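Side-chain contacts in glycosyl hydrolases family 2, sugar binding domain protein (Bacteroides uniformis str. 3978 T3 ii, PDB 6D1P), which probably hydrolyses beta-glucuronides in the human gut, as a bacterial glycoside hydrolase of family 2: residues A484-R489 with N595-V600; G514-A519 with P587-P592; E205-E210 with L297-H302; I268-P273 with A282-V287. All coordinates share one frame; numbering follows the deposited sequence.

Interaction 1 (A484-R489 with N595-V600); sequences AGWYGR and NQKGVV
K597 sends its chain toward W486 and Y487 with CG anti to its own carbonyl carbon (chi1 -71°). The chain then runs extended until chi4 bends it (71°), which turns NZ aside to Y487. With its CG anti to the backbone N (chi1 -167°), W486 brings its ring up to that of Y487. W486 CD1 lies over the centre of one Y487 face.

K597 NZ donates a hydrogen bond of 2.9 Å to Y487 OH. The bend also brings K597 CE to 3.4 Å from Y487 OH and to 3.7 Å from W486 NE1. The methylene rests against both the phenol oxygen and the indole nitrogen. A water joins the two sides. It accepts from W486 NE1 at 3.3 Å and from K597 NZ at 3.1 Å. The backbone of K597 is held by an Asx turn, in which N595 OD1 accepts from K597 N at 3.1 Å.

K597 NZ also forms a salt bridge with D516. Y487 OH, the water and D516 together fix where the amine sits. The ring of W548 meets that of W486, with the planes inclined.

N595, Q596 and K597 match the N-x-K pattern by which beta-glucuronidases recognise the sugar carboxylate. The amine is therefore probably part of that site here. A thiocyanate ion and a glycerol, probably from the crystallisation liquor, lie about 4 Å from the Y487 side chain. Three partners hold the amine in place. This is consistent with a lysine positioned to meet a sugar carboxylate, though D516 probably offsets part of the charge.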
loop_
_atom_site.group_PDB
_atom_site.type_symbol
_atom_site.label_atom_id
_atom_site.label_comp_id
_atom_site.label_asym_id
_atom_site.label_seq_id
_atom_site.Cartn_x
_atom_site.Cartn_y
_atom_site.Cartn_z
ATOM N N ALA A 484 20.826 28.203 -17.801
ATOM C CA ALA A 484 22.217 28.309 -18.218
ATOM C C ALA A 484 23.098 27.434 -17.355
ATOM O O ALA A 484 23.065 27.524 -16.130
ATOM C CB ALA A 484 22.679 29.767 -18.119
ATOM N N GLY A 485 23.893 26.590 -17.992
ATOM C CA GLY A 485 24.761 25.702 -17.256
ATOM C C GLY A 485 24.098 24.468 -16.676
ATOM O O GLY A 485 24.810 23.580 -16.183
ATOM N N TRP A 486 22.765 24.365 -16.711
ATOM C CA TRP A 486 22.093 23.199 -16.152
ATOM C C TRP A 486 21.412 22.379 -17.240
ATOM O O TRP A 486 21.905 21.312 -17.590
ATOM C CB TRP A 486 21.100 23.556 -15.042
ATOM C CG TRP A 486 20.741 22.278 -14.354
ATOM C CD1 TRP A 486 19.543 21.591 -14.415
ATOM C CD2 TRP A 486 21.628 21.467 -13.576
ATOM N NE1 TRP A 486 19.634 20.414 -13.677
ATOM C CE2 TRP A 486 20.901 20.319 -13.158
ATOM C CE3 TRP A 486 22.962 21.606 -13.175
ATOM C CZ2 TRP A 486 21.467 19.332 -12.354
ATOM C CZ3 TRP A 486 23.517 20.619 -12.376
ATOM C CH2 TRP A 486 22.771 19.490 -11.979
ATOM N N TYR A 487 20.285 22.831 -17.780
ATOM C CA TYR A 487 19.681 22.090 -18.878
ATOM C C TYR A 487 20.151 22.560 -20.246
ATOM O O TYR A 487 19.950 21.837 -21.231
ATOM C CB TYR A 487 18.157 22.175 -18.811
ATOM C CG TYR A 487 17.539 21.532 -17.594
ATOM C CD1 TYR A 487 17.728 20.173 -17.328
ATOM C CD2 TYR A 487 16.745 22.277 -16.721
ATOM C CE1 TYR A 487 17.144 19.577 -16.219
ATOM C CE2 TYR A 487 16.160 21.689 -15.608
ATOM C CZ TYR A 487 16.356 20.330 -15.374
ATOM O OH TYR A 487 15.792 19.734 -14.279
ATOM N N GLY A 488 20.761 23.743 -20.331
ATOM C CA GLY A 488 21.290 24.210 -21.592
ATOM C C GLY A 488 22.528 25.077 -21.493
ATOM O O GLY A 488 22.603 25.952 -20.630
ATOM N N ARG A 489 23.502 24.826 -22.373
ATOM C CA ARG A 489 24.699 25.645 -22.537
ATOM C C ARG A 489 25.466 25.805 -21.223
ATOM O O ARG A 489 25.271 25.026 -20.280
ATOM C CB ARG A 489 24.317 27.008 -23.129
ATOM C CG ARG A 489 23.309 26.891 -24.284
ATOM C CD ARG A 489 23.146 28.194 -25.062
ATOM N NE ARG A 489 24.433 28.642 -25.572
ATOM C CZ ARG A 489 24.716 29.905 -25.873
ATOM N NH1 ARG A 489 23.790 30.847 -25.717
ATOM N NH2 ARG A 489 25.930 30.224 -26.318
ATOM N N ASN A 595 14.192 15.872 -5.574
ATOM C CA ASN A 595 14.730 16.923 -6.429
ATOM C C ASN A 595 15.768 17.673 -5.600
ATOM O O ASN A 595 15.431 18.262 -4.570
ATOM C CB ASN A 595 13.585 17.810 -6.901
ATOM C CG ASN A 595 14.035 18.929 -7.834
ATOM O OD1 ASN A 595 14.959 19.696 -7.534
ATOM N ND2 ASN A 595 13.365 19.029 -8.979
ATOM N N GLN A 596 17.042 17.580 -5.980
ATOM C CA GLN A 596 18.130 18.121 -5.168
ATOM C C GLN A 596 18.593 19.515 -5.622
ATOM O O GLN A 596 19.769 19.865 -5.471
ATOM C CB GLN A 596 19.289 17.128 -5.149
ATOM C CG GLN A 596 18.816 15.768 -4.540
ATOM C CD GLN A 596 19.874 14.667 -4.596
ATOM O OE1 GLN A 596 19.830 13.783 -5.465
ATOM N NE2 GLN A 596 20.816 14.704 -3.663
ATOM N N LYS A 597 17.684 20.345 -6.137
ATOM C CA LYS A 597 18.046 21.702 -6.528
ATOM C C LYS A 597 17.925 22.714 -5.391
ATOM O O LYS A 597 17.987 23.923 -5.650
ATOM C CB LYS A 597 17.191 22.149 -7.702
ATOM C CG LYS A 597 17.523 21.451 -9.004
ATOM C CD LYS A 597 16.549 21.914 -10.109
ATOM C CE LYS A 597 16.848 21.235 -11.439
ATOM N NZ LYS A 597 16.489 19.786 -11.467
ATOM N N GLY A 598 17.739 22.261 -4.149
ATOM C CA GLY A 598 17.676 23.184 -3.039
ATOM C C GLY A 598 19.045 23.736 -2.685
ATOM O O GLY A 598 20.082 23.201 -3.071
ATOM N N VAL A 599 19.065 24.849 -1.947
ATOM C CA VAL A 599 20.302 25.233 -1.276
ATOM C C VAL A 599 20.323 24.756 0.166
ATOM O O VAL A 599 21.297 25.017 0.892
ATOM C CB VAL A 599 20.580 26.752 -1.367
ATOM C CG1 VAL A 599 21.035 27.105 -2.769
ATOM C CG2 VAL A 599 19.351 27.580 -0.991
ATOM N N VAL A 600 19.278 24.051 0.601
ATOM C CA VAL A 600 19.243 23.388 1.898
ATOM C C VAL A 600 18.592 22.032 1.690
ATOM O O VAL A 600 17.778 21.845 0.775
ATOM C CB VAL A 600 18.470 24.180 2.988
ATOM C CG1 VAL A 600 18.935 25.645 3.082
ATOM C CG2 VAL A 600 16.983 24.112 2.749
HETATM O O HOH W 1 18.016 17.607 -13.068
#

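Interaction 2 (G514-A519 with P587-P592); sequences GGDSHA and PDNPIP
H518 and P590 make the main apolar contact, a CH-pi interaction. P590 CB stands over one face of the imidazole, 3.6 Å from the ring centroid and 12° off the normal. The torsion of H518 explains the fit. Its ring is anti to the backbone N (chi1 -165°), and this swings it across to P590. I591 adds a second apolar contact from another direction. Its CG1 lies at the ring edge, near the plane, 3.8 Å from H518 CE1. The imidazole is thus touched on a face and on an edge.

The polar link goes through water. D516 OD1 and N589 ND2 are too far apart to bond, at 4.2 Å, and their planes are 75° apart. A water spans them. It donates to D516 OD1 at 2.8 Å and accepts from N589 ND2 at 3.0 Å. N589 ND2 also bonds to V594 O, and the other carboxylate oxygen of D516 pairs with K597.

Both imidazole nitrogens are used. NE2 bonds to Q776 O and ND1 to the Q596 amide, which is consistent with a proton on NE2.

Both segments are loops of the TIM barrel domain. The first follows strand 510-511 and the second lies between strands 581-582 and 594-595. Strand 774-776 packs on H518, P590 and I591, so an edge strand of a C-terminal sheet lies against the contact. Helix 550-564 lies against S517.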
loop_
_atom_site.group_PDB
_atom_site.type_symbol
_atom_site.label_atom_id
_atom_site.label_comp_id
_atom_site.label_asym_id
_atom_site.label_seq_id
_atom_site.Cartn_x
_atom_site.Cartn_y
_atom_site.Cartn_z
ATOM N N GLY A 514 19.109 27.376 -11.765
ATOM C CA GLY A 514 19.945 26.791 -10.735
ATOM C C GLY A 514 20.401 25.406 -11.147
ATOM O O GLY A 514 20.856 25.222 -12.284
ATOM N N GLY A 515 20.239 24.422 -10.267
ATOM C CA GLY A 515 20.597 23.057 -10.592
ATOM C C GLY A 515 20.769 22.215 -9.346
ATOM O O GLY A 515 20.754 22.714 -8.216
ATOM N N ASP A 516 20.915 20.906 -9.575
ATOM C CA ASP A 516 20.982 19.942 -8.487
ATOM C C ASP A 516 22.372 19.908 -7.873
ATOM O O ASP A 516 23.388 20.042 -8.566
ATOM C CB ASP A 516 20.625 18.525 -8.973
ATOM C CG ASP A 516 19.159 18.390 -9.406
ATOM O OD1 ASP A 516 18.325 17.946 -8.588
ATOM O OD2 ASP A 516 18.826 18.739 -10.567
ATOM N N SER A 517 22.414 19.691 -6.561
ATOM C CA SER A 517 23.668 19.339 -5.920
ATOM C C SER A 517 23.387 18.340 -4.804
ATOM O O SER A 517 22.506 18.552 -3.971
ATOM C CB SER A 517 24.410 20.577 -5.384
ATOM O OG SER A 517 23.642 21.303 -4.451
ATOM N N HIS A 518 24.134 17.256 -4.824
ATOM C CA HIS A 518 24.135 16.218 -3.803
ATOM C C HIS A 518 24.858 16.789 -2.595
ATOM O O HIS A 518 26.084 16.935 -2.615
ATOM C CB HIS A 518 24.851 14.995 -4.364
ATOM C CG HIS A 518 24.645 13.727 -3.600
ATOM N ND1 HIS A 518 23.455 13.406 -2.985
ATOM C CD2 HIS A 518 25.457 12.653 -3.436
ATOM C CE1 HIS A 518 23.558 12.205 -2.440
ATOM N NE2 HIS A 518 24.763 11.728 -2.700
ATOM N N ALA A 519 24.101 17.168 -1.564
ATOM C CA ALA A 519 24.706 17.705 -0.352
ATOM C C ALA A 519 25.876 16.836 0.099
ATOM O O ALA A 519 25.774 15.598 0.157
ATOM C CB ALA A 519 23.661 17.809 0.758
ATOM N N PRO A 587 13.319 8.453 -9.648
ATOM C CA PRO A 587 13.694 7.283 -8.832
ATOM C C PRO A 587 15.193 7.112 -8.666
ATOM O O PRO A 587 15.646 6.555 -7.661
ATOM C CB PRO A 587 13.082 6.108 -9.610
ATOM C CG PRO A 587 13.024 6.613 -11.025
ATOM C CD PRO A 587 12.595 8.044 -10.864
ATOM N N ASP A 588 15.992 7.599 -9.607
ATOM C CA ASP A 588 17.412 7.298 -9.623
ATOM C C ASP A 588 18.281 8.491 -9.243
ATOM O O ASP A 588 19.495 8.429 -9.452
ATOM C CB ASP A 588 17.821 6.778 -11.006
ATOM C CG ASP A 588 17.052 5.511 -11.421
ATOM O OD1 ASP A 588 17.030 4.542 -10.627
ATOM O OD2 ASP A 588 16.466 5.499 -12.540
ATOM N N ASN A 589 17.703 9.574 -8.712
ATOM C CA ASN A 589 18.524 10.701 -8.284
ATOM C C ASN A 589 19.472 10.255 -7.175
ATOM O O ASN A 589 19.180 9.294 -6.454
ATOM C CB ASN A 589 17.667 11.857 -7.778
ATOM C CG ASN A 589 17.397 12.888 -8.851
ATOM O OD1 ASN A 589 17.691 12.662 -10.021
ATOM N ND2 ASN A 589 16.829 14.027 -8.459
ATOM N N PRO A 590 20.616 10.922 -7.024
ATOM C CA PRO A 590 21.539 10.552 -5.934
ATOM C C PRO A 590 20.854 10.353 -4.587
ATOM O O PRO A 590 21.249 9.467 -3.829
ATOM C CB PRO A 590 22.527 11.732 -5.914
ATOM C CG PRO A 590 22.526 12.229 -7.298
ATOM C CD PRO A 590 21.122 12.058 -7.818
ATOM N N ILE A 591 19.850 11.157 -4.255
ATOM C CA ILE A 591 18.873 10.800 -3.232
ATOM C C ILE A 591 17.589 10.396 -3.956
ATOM O O ILE A 591 16.941 11.258 -4.578
ATOM C CB ILE A 591 18.637 11.938 -2.236
ATOM C CG1 ILE A 591 19.935 12.221 -1.460
ATOM C CG2 ILE A 591 17.532 11.529 -1.240
ATOM C CD1 ILE A 591 19.830 13.362 -0.479
ATOM N N PRO A 592 17.218 9.119 -3.955
ATOM C CA PRO A 592 16.082 8.677 -4.773
ATOM C C PRO A 592 14.829 9.480 -4.472
ATOM O O PRO A 592 14.550 9.826 -3.321
ATOM C CB PRO A 592 15.932 7.206 -4.383
ATOM C CG PRO A 592 17.328 6.787 -4.019
ATOM C CD PRO A 592 17.905 7.985 -3.310
HETATM O O HOH W 2 16.145 16.633 -9.664
#

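Interaction 3 (E205-E210 with L297-H302); sequences EQIRIE and LRTTQH
I207 meets T299 tip to tip, with I207 CD1 3.5 Å from T299 CG2. The two methyl groups come from facing strands. T299 turns its methyl to the isoleucine because OG1 is anti to the backbone N (chi1 177°), which leaves CG2 between the backbone N and the carbonyl carbon.

Q301 meets both isoleucines, I209 at CB and I207 at CG. I209 CD1 sits 3.8 Å from Q301 CB, and the two side chains meet at a slant. I207 CG2 is a looser neighbour, 4.2 Å from Q301 CG. Only the aliphatic part of the glutamine takes part in this packing.

Its amide is held along its own strand. The chain bends at chi2, and Q301 NE2 donates to T299 OG1 at 3.3 Å. That bond is nearly straight, 164° at the hydrogen, and OG1 lies in the amide plane. Q301 OE1 bonds to ND2 of N416. The amide is therefore gripped at both ends, and its rotation is set.

N416 also bonds to I207 O and I209 N. It therefore ties the backbone of strand 203-213 to the glutamine of strand 295-303. On the other face of strand 203-213, R208 and E210 form a salt bridge.

The two strands belong to different sheets. Their axes approach to 9.1 Å and run 28° apart in nearly the same direction. Each is an outermost strand, so the contact lies along one margin of the beta-sandwich. Within it, I207 and I209 also touch strand 219-229. I209 reaches C286 on strand 284-292, and T299 packs on F204 of strand 203-213.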
loop_
_atom_site.group_PDB
_atom_site.type_symbol
_atom_site.label_atom_id
_atom_site.label_comp_id
_atom_site.label_asym_id
_atom_site.label_seq_id
_atom_site.Cartn_x
_atom_site.Cartn_y
_atom_site.Cartn_z
ATOM N N GLU A 205 -19.219 37.164 5.669
ATOM C CA GLU A 205 -18.893 36.171 4.655
ATOM C C GLU A 205 -17.572 36.508 3.969
ATOM O O GLU A 205 -16.667 35.671 3.908
ATOM C CB GLU A 205 -20.037 36.056 3.640
ATOM C CG GLU A 205 -20.114 34.698 2.960
ATOM C CD GLU A 205 -21.544 34.270 2.648
ATOM O OE1 GLU A 205 -22.072 33.388 3.370
ATOM O OE2 GLU A 205 -22.141 34.817 1.691
ATOM N N GLN A 206 -17.425 37.743 3.497
ATOM C CA GLN A 206 -16.218 38.149 2.796
ATOM C C GLN A 206 -15.869 39.585 3.170
ATOM O O GLN A 206 -16.753 40.415 3.393
ATOM C CB GLN A 206 -16.413 38.006 1.281
ATOM C CG GLN A 206 -15.133 37.976 0.463
ATOM C CD GLN A 206 -15.396 37.642 -1.001
ATOM O OE1 GLN A 206 -14.719 36.788 -1.584
ATOM N NE2 GLN A 206 -16.386 38.316 -1.602
ATOM N N ILE A 207 -14.565 39.868 3.247
ATOM C CA ILE A 207 -14.057 41.202 3.571
ATOM C C ILE A 207 -12.873 41.519 2.672
ATOM O O ILE A 207 -11.746 41.065 2.914
ATOM C CB ILE A 207 -13.661 41.319 5.059
ATOM C CG1 ILE A 207 -14.906 41.228 5.943
ATOM C CG2 ILE A 207 -12.866 42.615 5.336
ATOM C CD1 ILE A 207 -14.690 41.689 7.353
ATOM N N ARG A 208 -13.115 42.305 1.636
ATOM C CA ARG A 208 -12.103 42.622 0.639
ATOM C C ARG A 208 -11.541 44.012 0.923
ATOM O O ARG A 208 -12.299 44.964 1.145
ATOM C CB ARG A 208 -12.714 42.535 -0.763
ATOM C CG ARG A 208 -11.900 43.130 -1.897
ATOM C CD ARG A 208 -12.845 43.523 -3.037
ATOM N NE ARG A 208 -12.161 43.693 -4.314
ATOM C CZ ARG A 208 -12.674 43.299 -5.475
ATOM N NH1 ARG A 208 -13.865 42.709 -5.496
ATOM N NH2 ARG A 208 -11.999 43.476 -6.610
ATOM N N ILE A 209 -10.216 44.126 0.933
ATOM C CA ILE A 209 -9.535 45.346 1.334
ATOM C C ILE A 209 -8.527 45.693 0.251
ATOM O O ILE A 209 -7.543 44.965 0.057
ATOM C CB ILE A 209 -8.842 45.200 2.693
ATOM C CG1 ILE A 209 -9.852 44.796 3.763
ATOM C CG2 ILE A 209 -8.176 46.505 3.088
ATOM C CD1 ILE A 209 -9.266 44.725 5.146
ATOM N N GLU A 210 -8.763 46.801 -0.454
ATOM C CA GLU A 210 -7.872 47.265 -1.510
ATOM C C GLU A 210 -7.239 48.582 -1.068
ATOM O O GLU A 210 -7.862 49.645 -1.136
ATOM C CB GLU A 210 -8.618 47.423 -2.820
ATOM C CG GLU A 210 -9.308 46.156 -3.305
ATOM C CD GLU A 210 -9.754 46.283 -4.754
ATOM O OE1 GLU A 210 -9.241 47.182 -5.458
ATOM O OE2 GLU A 210 -10.612 45.496 -5.187
ATOM N N LEU A 297 -18.839 39.167 17.413
ATOM C CA LEU A 297 -18.103 38.589 16.298
ATOM C C LEU A 297 -17.073 39.601 15.819
ATOM O O LEU A 297 -17.421 40.724 15.437
ATOM C CB LEU A 297 -19.050 38.203 15.165
ATOM C CG LEU A 297 -18.395 37.608 13.911
ATOM C CD1 LEU A 297 -17.821 36.222 14.190
ATOM C CD2 LEU A 297 -19.381 37.561 12.755
ATOM N N ARG A 298 -15.805 39.219 15.866
ATOM C CA ARG A 298 -14.725 40.069 15.401
ATOM C C ARG A 298 -13.918 39.335 14.346
ATOM O O ARG A 298 -13.741 38.113 14.414
ATOM C CB ARG A 298 -13.792 40.478 16.542
ATOM C CG ARG A 298 -12.678 41.426 16.117
ATOM C CD ARG A 298 -11.700 41.698 17.246
ATOM N NE ARG A 298 -12.289 41.370 18.539
ATOM C CZ ARG A 298 -13.047 42.199 19.249
ATOM N NH1 ARG A 298 -13.315 43.419 18.784
ATOM N NH2 ARG A 298 -13.544 41.800 20.413
ATOM N N THR A 299 -13.429 40.091 13.371
ATOM C CA THR A 299 -12.433 39.579 12.448
ATOM C C THR A 299 -11.394 40.657 12.209
ATOM O O THR A 299 -11.733 41.823 11.978
ATOM C CB THR A 299 -13.055 39.121 11.122
ATOM O OG1 THR A 299 -12.017 38.688 10.236
ATOM C CG2 THR A 299 -13.833 40.253 10.470
ATOM N N THR A 300 -10.133 40.262 12.279
ATOM C CA THR A 300 -9.004 41.159 12.105
ATOM C C THR A 300 -8.290 40.811 10.808
ATOM O O THR A 300 -8.027 39.634 10.536
ATOM C CB THR A 300 -8.052 41.043 13.290
ATOM O OG1 THR A 300 -8.785 41.266 14.499
ATOM C CG2 THR A 300 -6.932 42.037 13.170
ATOM N N GLN A 301 -7.975 41.830 10.018
ATOM C CA GLN A 301 -7.361 41.647 8.710
ATOM C C GLN A 301 -6.153 42.558 8.580
ATOM O O GLN A 301 -6.237 43.747 8.903
ATOM C CB GLN A 301 -8.361 41.964 7.599
ATOM C CG GLN A 301 -9.624 41.165 7.669
ATOM C CD GLN A 301 -9.453 39.814 7.035
ATOM O OE1 GLN A 301 -8.752 39.680 6.024
ATOM N NE2 GLN A 301 -10.078 38.795 7.629
ATOM N N HIS A 302 -5.043 42.017 8.089
ATOM C CA HIS A 302 -3.912 42.854 7.734
ATOM C C HIS A 302 -3.966 43.235 6.260
ATOM O O HIS A 302 -4.602 42.570 5.440
ATOM C CB HIS A 302 -2.591 42.154 8.032
ATOM C CG HIS A 302 -2.423 41.787 9.470
ATOM N ND1 HIS A 302 -3.080 40.720 10.049
ATOM C CD2 HIS A 302 -1.677 42.351 10.450
ATOM C CE1 HIS A 302 -2.740 40.639 11.324
ATOM N NE2 HIS A 302 -1.891 41.617 11.592
#

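Interaction 4 (I268-P273 with A282-V287); sequences ISLKRP and ALYTCV
Y284 OH is the polar atom at the centre of this contact. It accepts a hydrogen bond from the backbone N of Q274, the residue just after P273. The same oxygen lies against two residues of segment I268-P273. It is 3.4 Å from P273 CA and 3.6 Å from P273 CB. On the leucine side, Y284 OH is 3.7 Å from L270 CD2. The hydroxyl thus ends in a mostly apolar setting, with one backbone N-H to meet it.

The ring of Y284 points across from strand 284-292, with CG anti to its own carbonyl carbon (chi1 -76°). L270 approaches from the opposite direction. Its first torsion is extended (chi1 178°), which carries the branch out to the phenol end. Only one of its methyl groups touches: L270 CD2 is 3.8 Å from Y284 CE2. P273 adds a slacker apolar contact, with its CB 4.3 Å from Y284 CZ.

F305 gives the tyrosine an edge-to-face partner and also touches L270. P248 packs on Y284, and T213 on P273. F305 and P248 thus add to the packing round the ring.

L270 lies on strand 263-271 of the three-stranded sheet, paired with G220. Y284 lies in the four-stranded sheet, paired with F303. The chain crosses from one sheet to the other through P273 and the loop that follows. A tyrosine from one sheet packing on a leucine of the other fits the core of the immunoglobulin-like beta-sandwich, the fold of this family 2 domain.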
loop_
_atom_site.group_PDB
_atom_site.type_symbol
_atom_site.label_atom_id
_atom_site.label_comp_id
_atom_site.label_asym_id
_atom_site.label_seq_id
_atom_site.Cartn_x
_atom_site.Cartn_y
_atom_site.Cartn_z
ATOM N N ILE A 268 -11.832 54.981 2.621
ATOM C CA ILE A 268 -11.187 55.797 3.636
ATOM C C ILE A 268 -9.963 56.455 3.017
ATOM O O ILE A 268 -9.312 55.899 2.124
ATOM C CB ILE A 268 -10.828 54.932 4.868
ATOM C CG1 ILE A 268 -12.106 54.514 5.607
ATOM C CG2 ILE A 268 -9.876 55.655 5.799
ATOM C CD1 ILE A 268 -12.405 53.027 5.574
ATOM N N SER A 269 -9.682 57.673 3.465
ATOM C CA SER A 269 -8.585 58.498 2.979
ATOM C C SER A 269 -7.412 58.421 3.948
ATOM O O SER A 269 -7.599 58.161 5.139
ATOM C CB SER A 269 -9.055 59.954 2.826
ATOM O OG SER A 269 -10.036 60.303 3.811
ATOM N N LEU A 270 -6.197 58.653 3.437
ATOM C CA LEU A 270 -5.011 58.573 4.287
ATOM C C LEU A 270 -3.817 59.228 3.612
ATOM O O LEU A 270 -3.524 58.937 2.449
ATOM C CB LEU A 270 -4.676 57.113 4.630
ATOM C CG LEU A 270 -3.433 56.809 5.473
ATOM C CD1 LEU A 270 -3.577 57.265 6.924
ATOM C CD2 LEU A 270 -3.140 55.322 5.426
ATOM N N LYS A 271 -3.111 60.075 4.362
ATOM C CA LYS A 271 -1.967 60.839 3.884
ATOM C C LYS A 271 -0.665 60.133 4.251
ATOM O O LYS A 271 -0.577 59.460 5.279
ATOM C CB LYS A 271 -1.985 62.256 4.477
ATOM C CG LYS A 271 -2.651 63.356 3.603
ATOM C CD LYS A 271 -3.923 62.913 2.834
ATOM C CE LYS A 271 -5.121 62.553 3.744
ATOM N NZ LYS A 271 -6.303 62.063 2.958
ATOM N N ARG A 272 0.361 60.316 3.398
ATOM C CA ARG A 272 1.645 59.604 3.350
ATOM C C ARG A 272 1.668 58.311 4.165
ATOM O O ARG A 272 2.431 58.210 5.140
ATOM C CB ARG A 272 2.800 60.515 3.798
ATOM C CG ARG A 272 3.594 61.135 2.628
ATOM C CD ARG A 272 5.035 61.571 2.991
ATOM N NE ARG A 272 6.031 60.519 2.739
ATOM C CZ ARG A 272 7.334 60.620 3.018
ATOM N NH1 ARG A 272 7.828 61.732 3.564
ATOM N NH2 ARG A 272 8.148 59.604 2.743
ATOM N N PRO A 273 0.877 57.300 3.776
ATOM C CA PRO A 273 0.840 56.039 4.539
ATOM C C PRO A 273 2.202 55.368 4.668
ATOM O O PRO A 273 3.080 55.509 3.817
ATOM C CB PRO A 273 -0.127 55.157 3.727
ATOM C CG PRO A 273 -0.224 55.818 2.363
ATOM C CD PRO A 273 -0.066 57.284 2.643
ATOM N N ALA A 282 5.703 47.099 6.673
ATOM C CA ALA A 282 4.683 47.755 7.477
ATOM C C ALA A 282 3.298 47.251 7.090
ATOM O O ALA A 282 2.887 47.350 5.928
ATOM C CB ALA A 282 4.767 49.273 7.307
ATOM N N LEU A 283 2.573 46.733 8.073
ATOM C CA LEU A 283 1.241 46.195 7.872
ATOM C C LEU A 283 0.237 47.012 8.665
ATOM O O LEU A 283 0.453 47.280 9.852
ATOM C CB LEU A 283 1.168 44.733 8.305
ATOM C CG LEU A 283 1.866 43.690 7.441
ATOM C CD1 LEU A 283 1.883 42.320 8.150
ATOM C CD2 LEU A 283 1.153 43.599 6.115
ATOM N N TYR A 284 -0.843 47.415 8.001
ATOM C CA TYR A 284 -2.003 47.994 8.651
ATOM C C TYR A 284 -2.970 46.890 9.041
ATOM O O TYR A 284 -2.881 45.754 8.565
ATOM C CB TYR A 284 -2.705 48.994 7.731
ATOM C CG TYR A 284 -2.012 50.330 7.581
ATOM C CD1 TYR A 284 -0.804 50.433 6.906
ATOM C CD2 TYR A 284 -2.578 51.492 8.099
ATOM C CE1 TYR A 284 -0.173 51.639 6.755
ATOM C CE2 TYR A 284 -1.950 52.724 7.952
ATOM C CZ TYR A 284 -0.746 52.789 7.281
ATOM O OH TYR A 284 -0.096 53.998 7.124
ATOM N N THR A 285 -3.922 47.240 9.902
ATOM C CA THR A 285 -4.921 46.295 10.370
ATOM C C THR A 285 -6.310 46.882 10.192
ATOM O O THR A 285 -6.512 48.082 10.381
ATOM C CB THR A 285 -4.688 45.915 11.838
ATOM O OG1 THR A 285 -3.707 44.873 11.899
ATOM C CG2 THR A 285 -5.971 45.412 12.491
ATOM N N CYS A 286 -7.253 46.034 9.795
ATOM C CA CYS A 286 -8.660 46.385 9.736
ATOM C C CYS A 286 -9.435 45.414 10.612
ATOM O O CYS A 286 -9.311 44.195 10.452
ATOM C CB CYS A 286 -9.168 46.345 8.295
ATOM S SG CYS A 286 -10.951 46.525 8.126
ATOM N N VAL A 287 -10.214 45.946 11.548
ATOM C CA VAL A 287 -11.003 45.132 12.468
ATOM C C VAL A 287 -12.472 45.413 12.198
ATOM O O VAL A 287 -12.929 46.558 12.324
ATOM C CB VAL A 287 -10.658 45.415 13.940
ATOM C CG1 VAL A 287 -11.462 44.507 14.843
ATOM C CG2 VAL A 287 -9.171 45.242 14.202
#

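Interactions 1 and 2 touch, with centres about 9 Å apart. K597 NZ of interaction 1 meets D516 OD2 of interaction 2 at 2.7 Å. Q596 O also lies 2.9 Å from S517 N, a probable hydrogen bond. Both contacts belong to the TIM barrel domain and lie beside the probable glucuronate pocket. Interactions 3 and 4 form a second group, with centres about 14 Å apart. Both join the two sheets of the same beta-sandwich. I209 CD1 packs 3.5 Å from C286 CB, and strands 284-292 and 295-303 are sheet neighbours. The two groups are remote, with centres about 41 to 46 Å apart. The sandwich contacts therefore lie far from the probable pocket.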